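PDB 3FAW: reticulocyte binding protein from Streptococcus agalactiae COH1, which probably hydrolyses alpha-1,6-glucosidic linkages in pullulan and related alpha-glucans as a cell-wall-attached streptococcal pullulanase. Local coordinates for residues Arg209-Pro219 and Tyr399-Asn407; Ser144-Ala155 and Lys182-Asp190. All coordinates share one frame; numbering follows the deposited sequence.

Interaction 1 of 2, residues Arg209-Pro219 and Tyr399-Asn407; sequences RGKDKVKILDP and YLFEDIEPN
Arg-209 and Asp-403 meet where the carbohydrate-binding module 48, an immunoglobulin-like beta-sandwich, docks against the TIM-barrel catalytic domain of the alpha-amylase family. The arginine is a clear case of one side chain doing several jobs along its length. From CB the chain runs out extended through CG, which carries CD to 4.1 Å from Pro-406 CD; the bend at chi3 (-65°) then turns NE and the guanidinium toward the proline. NE comes to 3.9 Å from Pro-406 CD, and that carbon lies over the centre of one guanidinium face. At its end NH1 and NH2 both donate to a single acceptor, the backbone oxygen of Asp-403, with NH2 at 2.9 Å from that O; the oxygen lies in the guanidinium plane, while the two donors approach from one face of the carbonyl. A water taken up by NH1 passes the contact on to Glu-405 OE1, which probably also bonds Ser-154.

Beside this polar grip, Ile-216 slides past Asp-403, its CG2 at 3.4 Å from Asp-403 CB, and crosses Ile-404 at about a right angle. The carboxylate of Asp-403 turns to a salt bridge with Lys-237. Further along, the end of Ile-404, CD1, meets Pro-219 at CD, and two waters link Leu-217 to the carbonyl of Leu-400. Pro-219 CB ends 3.6 Å from Phe-401 CE1.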
loop_
_atom_site.group_PDB
_atom_site.type_symbol
_atom_site.label_atom_id
_atom_site.label_comp_id
_atom_site.label_asym_id
_atom_site.label_seq_id
_atom_site.Cartn_x
_atom_site.Cartn_y
_atom_site.Cartn_z
ATOM N N ARG A 209 9.763 8.156 -32.604
ATOM C CA ARG A 209 10.372 6.895 -33.033
ATOM C C ARG A 209 9.813 6.548 -34.407
ATOM O O ARG A 209 8.716 6.000 -34.519
ATOM C CB ARG A 209 10.061 5.769 -32.045
ATOM C CG ARG A 209 10.813 5.859 -30.732
ATOM C CD ARG A 209 10.462 4.696 -29.814
ATOM N NE ARG A 209 9.056 4.739 -29.419
ATOM C CZ ARG A 209 8.572 5.352 -28.339
ATOM N NH1 ARG A 209 9.370 5.986 -27.488
ATOM N NH2 ARG A 209 7.267 5.322 -28.111
ATOM N N GLY A 210 10.563 6.884 -35.450
ATOM C CA GLY A 210 10.088 6.733 -36.821
ATOM C C GLY A 210 8.983 7.728 -37.134
ATOM O O GLY A 210 9.139 8.930 -36.909
ATOM N N LYS A 211 7.859 7.220 -37.638
ATOM C CA LYS A 211 6.723 8.060 -38.037
ATOM C C LYS A 211 5.908 8.576 -36.841
ATOM O O LYS A 211 5.280 9.633 -36.926
ATOM C CB LYS A 211 5.809 7.282 -38.997
ATOM C CG LYS A 211 4.703 8.112 -39.638
ATOM C CD LYS A 211 3.920 7.299 -40.656
ATOM C CE LYS A 211 2.754 8.094 -41.224
ATOM N NZ LYS A 211 2.000 7.326 -42.254
ATOM N N ASP A 212 5.925 7.834 -35.735
ATOM C CA ASP A 212 5.064 8.133 -34.588
ATOM C C ASP A 212 5.665 9.170 -33.633
ATOM O O ASP A 212 6.866 9.157 -33.360
ATOM C CB ASP A 212 4.751 6.844 -33.820
ATOM C CG ASP A 212 3.988 5.829 -34.663
ATOM O OD1 ASP A 212 3.906 6.007 -35.898
ATOM O OD2 ASP A 212 3.464 4.853 -34.089
ATOM N N LYS A 213 4.809 10.062 -33.139
ATOM C CA LYS A 213 5.163 11.018 -32.090
ATOM C C LYS A 213 4.182 10.867 -30.933
ATOM O O LYS A 213 2.987 10.677 -31.155
ATOM C CB LYS A 213 5.088 12.456 -32.608
ATOM C CG LYS A 213 6.208 12.873 -33.538
ATOM C CD LYS A 213 6.013 14.320 -33.978
ATOM C CE LYS A 213 7.099 14.782 -34.940
ATOM N NZ LYS A 213 7.081 14.022 -36.220
ATOM N N VAL A 214 4.679 10.962 -29.702
ATOM C CA VAL A 214 3.804 10.903 -28.530
ATOM C C VAL A 214 4.309 11.808 -27.399
ATOM O O VAL A 214 5.513 11.976 -27.221
ATOM C CB VAL A 214 3.626 9.443 -28.038
ATOM C CG1 VAL A 214 4.910 8.911 -27.392
ATOM C CG2 VAL A 214 2.440 9.343 -27.089
ATOM N N LYS A 215 3.375 12.393 -26.653
ATOM C CA LYS A 215 3.705 13.311 -25.558
ATOM C C LYS A 215 3.617 12.591 -24.216
ATOM O O LYS A 215 2.557 12.056 -23.861
ATOM C CB LYS A 215 2.789 14.539 -25.594
ATOM C CG LYS A 215 2.989 15.393 -26.851
ATOM C CD LYS A 215 1.966 16.515 -26.993
ATOM C CE LYS A 215 2.156 17.241 -28.326
ATOM N NZ LYS A 215 1.204 18.368 -28.532
ATOM N N ILE A 216 4.727 12.582 -23.476
ATOM C CA ILE A 216 4.844 11.774 -22.251
ATOM C C ILE A 216 5.076 12.601 -20.979
ATOM O O ILE A 216 5.455 13.773 -21.036
ATOM C CB ILE A 216 5.943 10.659 -22.388
ATOM C CG1 ILE A 216 7.361 11.240 -22.432
ATOM C CG2 ILE A 216 5.689 9.809 -23.636
ATOM C CD1 ILE A 216 7.986 11.493 -21.081
ATOM N N LEU A 217 4.838 11.963 -19.835
ATOM C CA LEU A 217 5.003 12.588 -18.521
ATOM C C LEU A 217 6.322 12.138 -17.917
ATOM O O LEU A 217 6.560 10.942 -17.772
ATOM C CB LEU A 217 3.843 12.202 -17.591
ATOM C CG LEU A 217 3.989 12.531 -16.099
ATOM C CD1 LEU A 217 4.301 14.010 -15.897
ATOM C CD2 LEU A 217 2.730 12.136 -15.314
ATOM N N ASP A 218 7.177 13.101 -17.575
ATOM C CA ASP A 218 8.443 12.823 -16.899
ATOM C C ASP A 218 8.189 11.948 -15.663
ATOM O O ASP A 218 7.528 12.388 -14.720
ATOM C CB ASP A 218 9.111 14.145 -16.497
ATOM C CG ASP A 218 10.525 13.967 -15.974
ATOM O OD1 ASP A 218 10.998 12.816 -15.836
ATOM O OD2 ASP A 218 11.177 14.997 -15.694
ATOM N N PRO A 219 8.690 10.695 -15.670
ATOM C CA PRO A 219 8.466 9.838 -14.502
ATOM C C PRO A 219 9.119 10.340 -13.208
ATOM O O PRO A 219 8.660 9.984 -12.132
ATOM C CB PRO A 219 9.042 8.475 -14.925
ATOM C CG PRO A 219 9.876 8.725 -16.100
ATOM C CD PRO A 219 9.443 10.008 -16.735
ATOM N N TYR A 399 0.292 3.109 -21.169
ATOM C CA TYR A 399 1.016 4.091 -21.976
ATOM C C TYR A 399 1.919 5.052 -21.171
ATOM O O TYR A 399 2.889 5.578 -21.713
ATOM C CB TYR A 399 0.066 4.862 -22.914
ATOM C CG TYR A 399 -0.988 5.744 -22.261
ATOM C CD1 TYR A 399 -0.634 6.897 -21.557
ATOM C CD2 TYR A 399 -2.341 5.453 -22.398
ATOM C CE1 TYR A 399 -1.600 7.715 -20.982
ATOM C CE2 TYR A 399 -3.316 6.266 -21.832
ATOM C CZ TYR A 399 -2.938 7.396 -21.122
ATOM O OH TYR A 399 -3.900 8.198 -20.564
ATOM N N LEU A 400 1.611 5.264 -19.891
ATOM C CA LEU A 400 2.388 6.173 -19.037
ATOM C C LEU A 400 3.897 5.960 -19.156
ATOM O O LEU A 400 4.662 6.922 -19.241
ATOM C CB LEU A 400 1.967 6.037 -17.562
ATOM C CG LEU A 400 0.742 6.852 -17.149
ATOM C CD1 LEU A 400 0.134 6.344 -15.838
ATOM C CD2 LEU A 400 1.120 8.337 -17.041
ATOM N N PHE A 401 4.305 4.693 -19.137
ATOM C CA PHE A 401 5.701 4.297 -19.300
ATOM C C PHE A 401 5.980 3.686 -20.677
ATOM O O PHE A 401 7.081 3.836 -21.204
ATOM C CB PHE A 401 6.101 3.311 -18.202
ATOM C CG PHE A 401 6.451 3.968 -16.894
ATOM C CD1 PHE A 401 7.739 4.409 -16.652
ATOM C CD2 PHE A 401 5.492 4.138 -15.906
ATOM C CE1 PHE A 401 8.068 5.015 -15.449
ATOM C CE2 PHE A 401 5.812 4.748 -14.707
ATOM C CZ PHE A 401 7.103 5.182 -14.476
ATOM N N GLU A 402 4.993 3.011 -21.264
ATOM C CA GLU A 402 5.194 2.338 -22.556
ATOM C C GLU A 402 5.465 3.333 -23.683
ATOM O O GLU A 402 6.223 3.035 -24.607
ATOM C CB GLU A 402 3.999 1.449 -22.913
ATOM C CG GLU A 402 4.287 0.394 -23.994
ATOM C CD GLU A 402 5.204 -0.732 -23.527
ATOM O OE1 GLU A 402 5.506 -0.816 -22.318
ATOM O OE2 GLU A 402 5.624 -1.552 -24.376
ATOM N N ASP A 403 4.852 4.511 -23.604
ATOM C CA ASP A 403 5.135 5.585 -24.557
ATOM C C ASP A 403 6.585 6.062 -24.486
ATOM O O ASP A 403 7.136 6.494 -25.487
ATOM C CB ASP A 403 4.221 6.792 -24.315
ATOM C CG ASP A 403 2.796 6.567 -24.799
ATOM O OD1 ASP A 403 2.547 5.610 -25.560
ATOM O OD2 ASP A 403 1.922 7.373 -24.416
ATOM N N ILE A 404 7.189 6.005 -23.300
ATOM C CA ILE A 404 8.532 6.554 -23.098
ATOM C C ILE A 404 9.577 5.659 -23.744
ATOM O O ILE A 404 10.418 6.124 -24.511
ATOM C CB ILE A 404 8.865 6.721 -21.599
ATOM C CG1 ILE A 404 7.854 7.662 -20.926
ATOM C CG2 ILE A 404 10.289 7.253 -21.424
ATOM C CD1 ILE A 404 8.035 7.800 -19.425
ATOM N N GLU A 405 9.517 4.374 -23.412
ATOM C CA GLU A 405 10.415 3.369 -23.974
ATOM C C GLU A 405 9.635 2.068 -24.089
ATOM O O GLU A 405 9.239 1.500 -23.072
ATOM C CB GLU A 405 11.642 3.180 -23.075
ATOM C CG GLU A 405 12.616 2.073 -23.508
ATOM C CD GLU A 405 13.265 2.313 -24.867
ATOM O OE1 GLU A 405 13.407 3.479 -25.288
ATOM O OE2 GLU A 405 13.654 1.322 -25.512
ATOM N N PRO A 406 9.399 1.595 -25.323
ATOM C CA PRO A 406 8.608 0.378 -25.473
ATOM C C PRO A 406 9.401 -0.874 -25.107
ATOM O O PRO A 406 10.636 -0.870 -25.156
ATOM C CB PRO A 406 8.240 0.377 -26.960
ATOM C CG PRO A 406 9.344 1.120 -27.619
ATOM C CD PRO A 406 9.837 2.137 -26.622
ATOM N N ASN A 407 8.685 -1.929 -24.729
ATOM C CA ASN A 407 9.299 -3.218 -24.428
ATOM C C ASN A 407 10.448 -3.086 -23.422
ATOM O O ASN A 407 11.574 -3.486 -23.708
ATOM C CB ASN A 407 9.806 -3.880 -25.718
ATOM C CG ASN A 407 8.813 -3.780 -26.860
ATOM O OD1 ASN A 407 7.795 -4.470 -26.878
ATOM N ND2 ASN A 407 9.112 -2.924 -27.825
HETATM O O HOH W 1 12.401 5.451 -26.820
HETATM O O HOH W 2 2.200 9.373 -22.610
HETATM O O HOH W 3 3.650 9.246 -20.143
HETATM O O HOH W 4 5.252 8.484 -16.838
#

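Interaction 2 of 2, residues Ser144-Ala155 and Lys182-Asp190; sequences SKVEASLWSPSA and KGVWQTILD
Val-146 and Leu-189 open a ladder of antiparallel backbone bonds between strands 146-151 and 184-189, a worked example of how a regular pair of inner strands is supplemented by side chains. Three hydrogen-bonded pairs, Val-146 with Leu-189, Ala-148 with Thr-187 and Leu-150 with Trp-185, alternate with non-hydrogen-bonded ones, and the strand axes run at 164° to each other. Past Trp-151 the ladder gains another rung from Ser-152 N to Gly-183 O, 2.9 Å.

Side-chain hydrogen bonds come next. Trp-185 holds its CG beside the backbone N (chi1 -63°), which swings the indole along the neighbouring chain until NE1 donates to Ser-152 O at 2.9 Å. That oxygen lies in the indole plane, yet NE1 comes from above the carbonyl plane, and Ala-155 N, closing a type I turn, reaches the same oxygen from the opposite face. The two donors hold that carbonyl oxygen from both faces of its plane. On the other side of the sheet Gln-186 NE2 gives a nearly straight bond to Ser-149 OG, 3.1 Å.

Apolar contacts divide between the same two sides. Beside Trp-185, Ala-155 CB packs at 3.8 Å from CZ2, and farther along Val-146 CB meets Leu-189 CD1. On the side of Gln-186, Val-184 CG2 touches the edge of Trp-151 at CD1, 3.8 Å away. Pro-153 CD sits over one face of that indole, whose NE1 bonds Tyr-129 O. This antiparallel pair belongs to the beta-sandwich of carbohydrate-binding module 48, with Val-146, Ala-148, Leu-150, Trp-185 and Leu-189 buried on one face.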
loop_
_atom_site.group_PDB
_atom_site.type_symbol
_atom_site.label_atom_id
_atom_site.label_comp_id
_atom_site.label_asym_id
_atom_site.label_seq_id
_atom_site.Cartn_x
_atom_site.Cartn_y
_atom_site.Cartn_z
ATOM N N SER A 144 16.572 30.601 -12.762
ATOM C CA SER A 144 16.967 31.080 -14.092
ATOM C C SER A 144 17.382 29.964 -15.056
ATOM O O SER A 144 17.441 30.191 -16.269
ATOM C CB SER A 144 18.096 32.115 -13.975
ATOM O OG SER A 144 19.204 31.597 -13.259
ATOM N N LYS A 145 17.668 28.774 -14.525
ATOM C CA LYS A 145 18.119 27.638 -15.341
ATOM C C LYS A 145 17.583 26.300 -14.838
ATOM O O LYS A 145 17.597 26.032 -13.637
ATOM C CB LYS A 145 19.651 27.560 -15.356
ATOM C CG LYS A 145 20.353 28.710 -16.059
ATOM C CD LYS A 145 21.864 28.514 -16.050
ATOM C CE LYS A 145 22.548 29.393 -17.088
ATOM N NZ LYS A 145 22.234 30.833 -16.901
ATOM N N VAL A 146 17.140 25.456 -15.767
ATOM C CA VAL A 146 16.751 24.081 -15.451
ATOM C C VAL A 146 17.668 23.092 -16.177
ATOM O O VAL A 146 17.840 23.194 -17.387
ATOM C CB VAL A 146 15.280 23.799 -15.850
ATOM C CG1 VAL A 146 14.918 22.341 -15.592
ATOM C CG2 VAL A 146 14.341 24.714 -15.092
ATOM N N GLU A 147 18.258 22.155 -15.426
ATOM C CA GLU A 147 18.967 21.001 -15.998
ATOM C C GLU A 147 18.028 19.794 -16.048
ATOM O O GLU A 147 17.601 19.299 -15.006
ATOM C CB GLU A 147 20.191 20.633 -15.158
ATOM C CG GLU A 147 21.248 21.715 -15.062
ATOM C CD GLU A 147 22.428 21.316 -14.176
ATOM O OE1 GLU A 147 22.493 20.147 -13.738
ATOM O OE2 GLU A 147 23.294 22.180 -13.922
ATOM N N ALA A 148 17.731 19.320 -17.256
ATOM C CA ALA A 148 16.746 18.257 -17.469
ATOM C C ALA A 148 17.384 16.994 -18.054
ATOM O O ALA A 148 18.307 17.071 -18.861
ATOM C CB ALA A 148 15.638 18.752 -18.383
ATOM N N SER A 149 16.867 15.840 -17.639
ATOM C CA SER A 149 17.339 14.537 -18.114
ATOM C C SER A 149 16.167 13.567 -18.237
ATOM O O SER A 149 15.340 13.479 -17.329
ATOM C CB SER A 149 18.385 13.960 -17.158
ATOM O OG SER A 149 19.665 14.522 -17.397
ATOM N N LEU A 150 16.107 12.853 -19.361
ATOM C CA LEU A 150 15.090 11.821 -19.610
ATOM C C LEU A 150 15.741 10.591 -20.252
ATOM O O LEU A 150 16.415 10.708 -21.278
ATOM C CB LEU A 150 13.995 12.349 -20.544
ATOM C CG LEU A 150 12.856 11.362 -20.848
ATOM C CD1 LEU A 150 11.896 11.273 -19.661
ATOM C CD2 LEU A 150 12.113 11.741 -22.119
ATOM N N TRP A 151 15.528 9.421 -19.654
ATOM C CA TRP A 151 16.067 8.164 -20.184
ATOM C C TRP A 151 15.115 7.587 -21.237
ATOM O O TRP A 151 13.941 7.351 -20.952
ATOM C CB TRP A 151 16.287 7.162 -19.042
ATOM C CG TRP A 151 16.905 5.862 -19.459
ATOM C CD1 TRP A 151 18.236 5.589 -19.593
ATOM C CD2 TRP A 151 16.213 4.649 -19.782
ATOM N NE1 TRP A 151 18.413 4.283 -19.985
ATOM C CE2 TRP A 151 17.188 3.685 -20.111
ATOM C CE3 TRP A 151 14.860 4.288 -19.834
ATOM C CZ2 TRP A 151 16.855 2.377 -20.484
ATOM C CZ3 TRP A 151 14.529 2.989 -20.201
ATOM C CH2 TRP A 151 15.523 2.048 -20.523
ATOM N N SER A 152 15.620 7.371 -22.451
ATOM C CA SER A 152 14.798 6.846 -23.555
ATOM C C SER A 152 15.674 6.398 -24.738
ATOM O O SER A 152 15.740 7.076 -25.760
ATOM C CB SER A 152 13.780 7.902 -24.014
ATOM O OG SER A 152 12.874 7.369 -24.964
ATOM N N PRO A 153 16.331 5.233 -24.605
ATOM C CA PRO A 153 17.406 4.872 -25.527
ATOM C C PRO A 153 16.986 4.582 -26.977
ATOM O O PRO A 153 17.833 4.683 -27.861
ATOM C CB PRO A 153 18.022 3.626 -24.874
ATOM C CG PRO A 153 16.933 3.043 -24.065
ATOM C CD PRO A 153 16.092 4.185 -23.597
ATOM N N SER A 154 15.715 4.247 -27.222
ATOM C CA SER A 154 15.249 3.900 -28.571
ATOM C C SER A 154 14.668 5.088 -29.345
ATOM O O SER A 154 14.254 4.935 -30.497
ATOM C CB SER A 154 14.212 2.772 -28.509
ATOM O OG SER A 154 13.006 3.210 -27.904
ATOM N N ALA A 155 14.641 6.269 -28.724
ATOM C CA ALA A 155 14.087 7.480 -29.364
ATOM C C ALA A 155 14.968 8.023 -30.494
ATOM O O ALA A 155 16.189 8.041 -30.373
ATOM C CB ALA A 155 13.867 8.578 -28.317
ATOM N N LYS A 182 24.395 6.394 -22.982
ATOM C CA LYS A 182 23.501 5.514 -22.215
ATOM C C LYS A 182 22.018 5.738 -22.539
ATOM O O LYS A 182 21.144 5.246 -21.823
ATOM C CB LYS A 182 23.733 5.697 -20.709
ATOM C CG LYS A 182 25.158 5.399 -20.244
ATOM C CD LYS A 182 25.482 3.910 -20.298
ATOM C CE LYS A 182 26.971 3.659 -20.109
ATOM N NZ LYS A 182 27.775 4.171 -21.263
ATOM N N GLY A 183 21.741 6.473 -23.615
ATOM C CA GLY A 183 20.370 6.758 -24.041
ATOM C C GLY A 183 19.640 7.788 -23.194
ATOM O O GLY A 183 18.404 7.777 -23.133
ATOM N N VAL A 184 20.397 8.680 -22.551
ATOM C CA VAL A 184 19.823 9.721 -21.693
ATOM C C VAL A 184 19.784 11.063 -22.431
ATOM O O VAL A 184 20.824 11.628 -22.768
ATOM C CB VAL A 184 20.615 9.881 -20.371
ATOM C CG1 VAL A 184 20.027 11.005 -19.518
ATOM C CG2 VAL A 184 20.630 8.575 -19.594
ATOM N N TRP A 185 18.576 11.560 -22.675
ATOM C CA TRP A 185 18.378 12.822 -23.379
ATOM C C TRP A 185 18.459 13.986 -22.401
ATOM O O TRP A 185 17.835 13.951 -21.346
ATOM C CB TRP A 185 17.027 12.820 -24.085
ATOM C CG TRP A 185 16.942 11.773 -25.135
ATOM C CD1 TRP A 185 16.634 10.453 -24.955
ATOM C CD2 TRP A 185 17.186 11.944 -26.533
ATOM N NE1 TRP A 185 16.665 9.795 -26.160
ATOM C CE2 TRP A 185 17.001 10.686 -27.145
ATOM C CE3 TRP A 185 17.544 13.038 -27.330
ATOM C CZ2 TRP A 185 17.153 10.493 -28.517
ATOM C CZ3 TRP A 185 17.699 12.843 -28.694
ATOM C CH2 TRP A 185 17.503 11.582 -29.274
ATOM N N GLN A 186 19.235 15.007 -22.756
ATOM C CA GLN A 186 19.529 16.111 -21.840
ATOM C C GLN A 186 19.493 17.492 -22.499
ATOM O O GLN A 186 19.769 17.639 -23.692
ATOM C CB GLN A 186 20.909 15.906 -21.212
ATOM C CG GLN A 186 21.085 14.566 -20.524
ATOM C CD GLN A 186 22.446 14.415 -19.893
ATOM O OE1 GLN A 186 23.467 14.471 -20.577
ATOM N NE2 GLN A 186 22.471 14.214 -18.583
ATOM N N THR A 187 19.147 18.497 -21.700
ATOM C CA THR A 187 19.310 19.898 -22.083
ATOM C C THR A 187 19.417 20.799 -20.852
ATOM O O THR A 187 19.240 20.348 -19.719
ATOM C CB THR A 187 18.158 20.399 -22.981
ATOM O OG1 THR A 187 18.497 21.685 -23.513
ATOM C CG2 THR A 187 16.843 20.499 -22.202
ATOM N N ILE A 188 19.729 22.068 -21.098
ATOM C CA ILE A 188 19.705 23.104 -20.070
ATOM C C ILE A 188 18.823 24.258 -20.538
ATOM O O ILE A 188 19.112 24.895 -21.557
ATOM C CB ILE A 188 21.114 23.640 -19.763
ATOM C CG1 ILE A 188 21.990 22.535 -19.165
ATOM C CG2 ILE A 188 21.037 24.824 -18.799
ATOM C CD1 ILE A 188 23.413 22.972 -18.897
ATOM N N LEU A 189 17.748 24.518 -19.796
ATOM C CA LEU A 189 16.857 25.637 -20.097
ATOM C C LEU A 189 17.460 26.917 -19.520
ATOM O O LEU A 189 18.019 26.906 -18.427
ATOM C CB LEU A 189 15.451 25.388 -19.530
ATOM C CG LEU A 189 14.819 24.019 -19.830
ATOM C CD1 LEU A 189 13.397 23.939 -19.286
ATOM C CD2 LEU A 189 14.832 23.719 -21.326
ATOM N N ASP A 190 17.371 28.011 -20.272
ATOM C CA ASP A 190 17.972 29.283 -19.860
ATOM C C ASP A 190 17.310 30.461 -20.593
ATOM O O ASP A 190 16.169 30.342 -21.030
ATOM C CB ASP A 190 19.499 29.235 -20.057
ATOM C CG ASP A 190 19.910 28.992 -21.503
ATOM O OD1 ASP A 190 19.077 29.138 -22.424
ATOM O OD2 ASP A 190 21.090 28.658 -21.716
#

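In the fold
The two interactions show how a domain's internal sheet and its outer interface can be coupled. Along the chain they come in series: interaction 2 is complete before interaction 1 begins, and their centres lie 15 Å apart. Interaction 2 is internal to the carbohydrate-binding module, whereas interaction 1 ties the end of strand 202-209 and strand 212-216 of that module's antiparallel sheet to residues 399-407 of the catalytic domain. They touch directly, for Ser-152 OG and Ser-154 OG, just after strand 146-151, probably bond to Ile-404 O and Glu-405 OE1. The turn that follows this strand thus takes part in both contacts, consistent with a role in seating the module on the barrel domain.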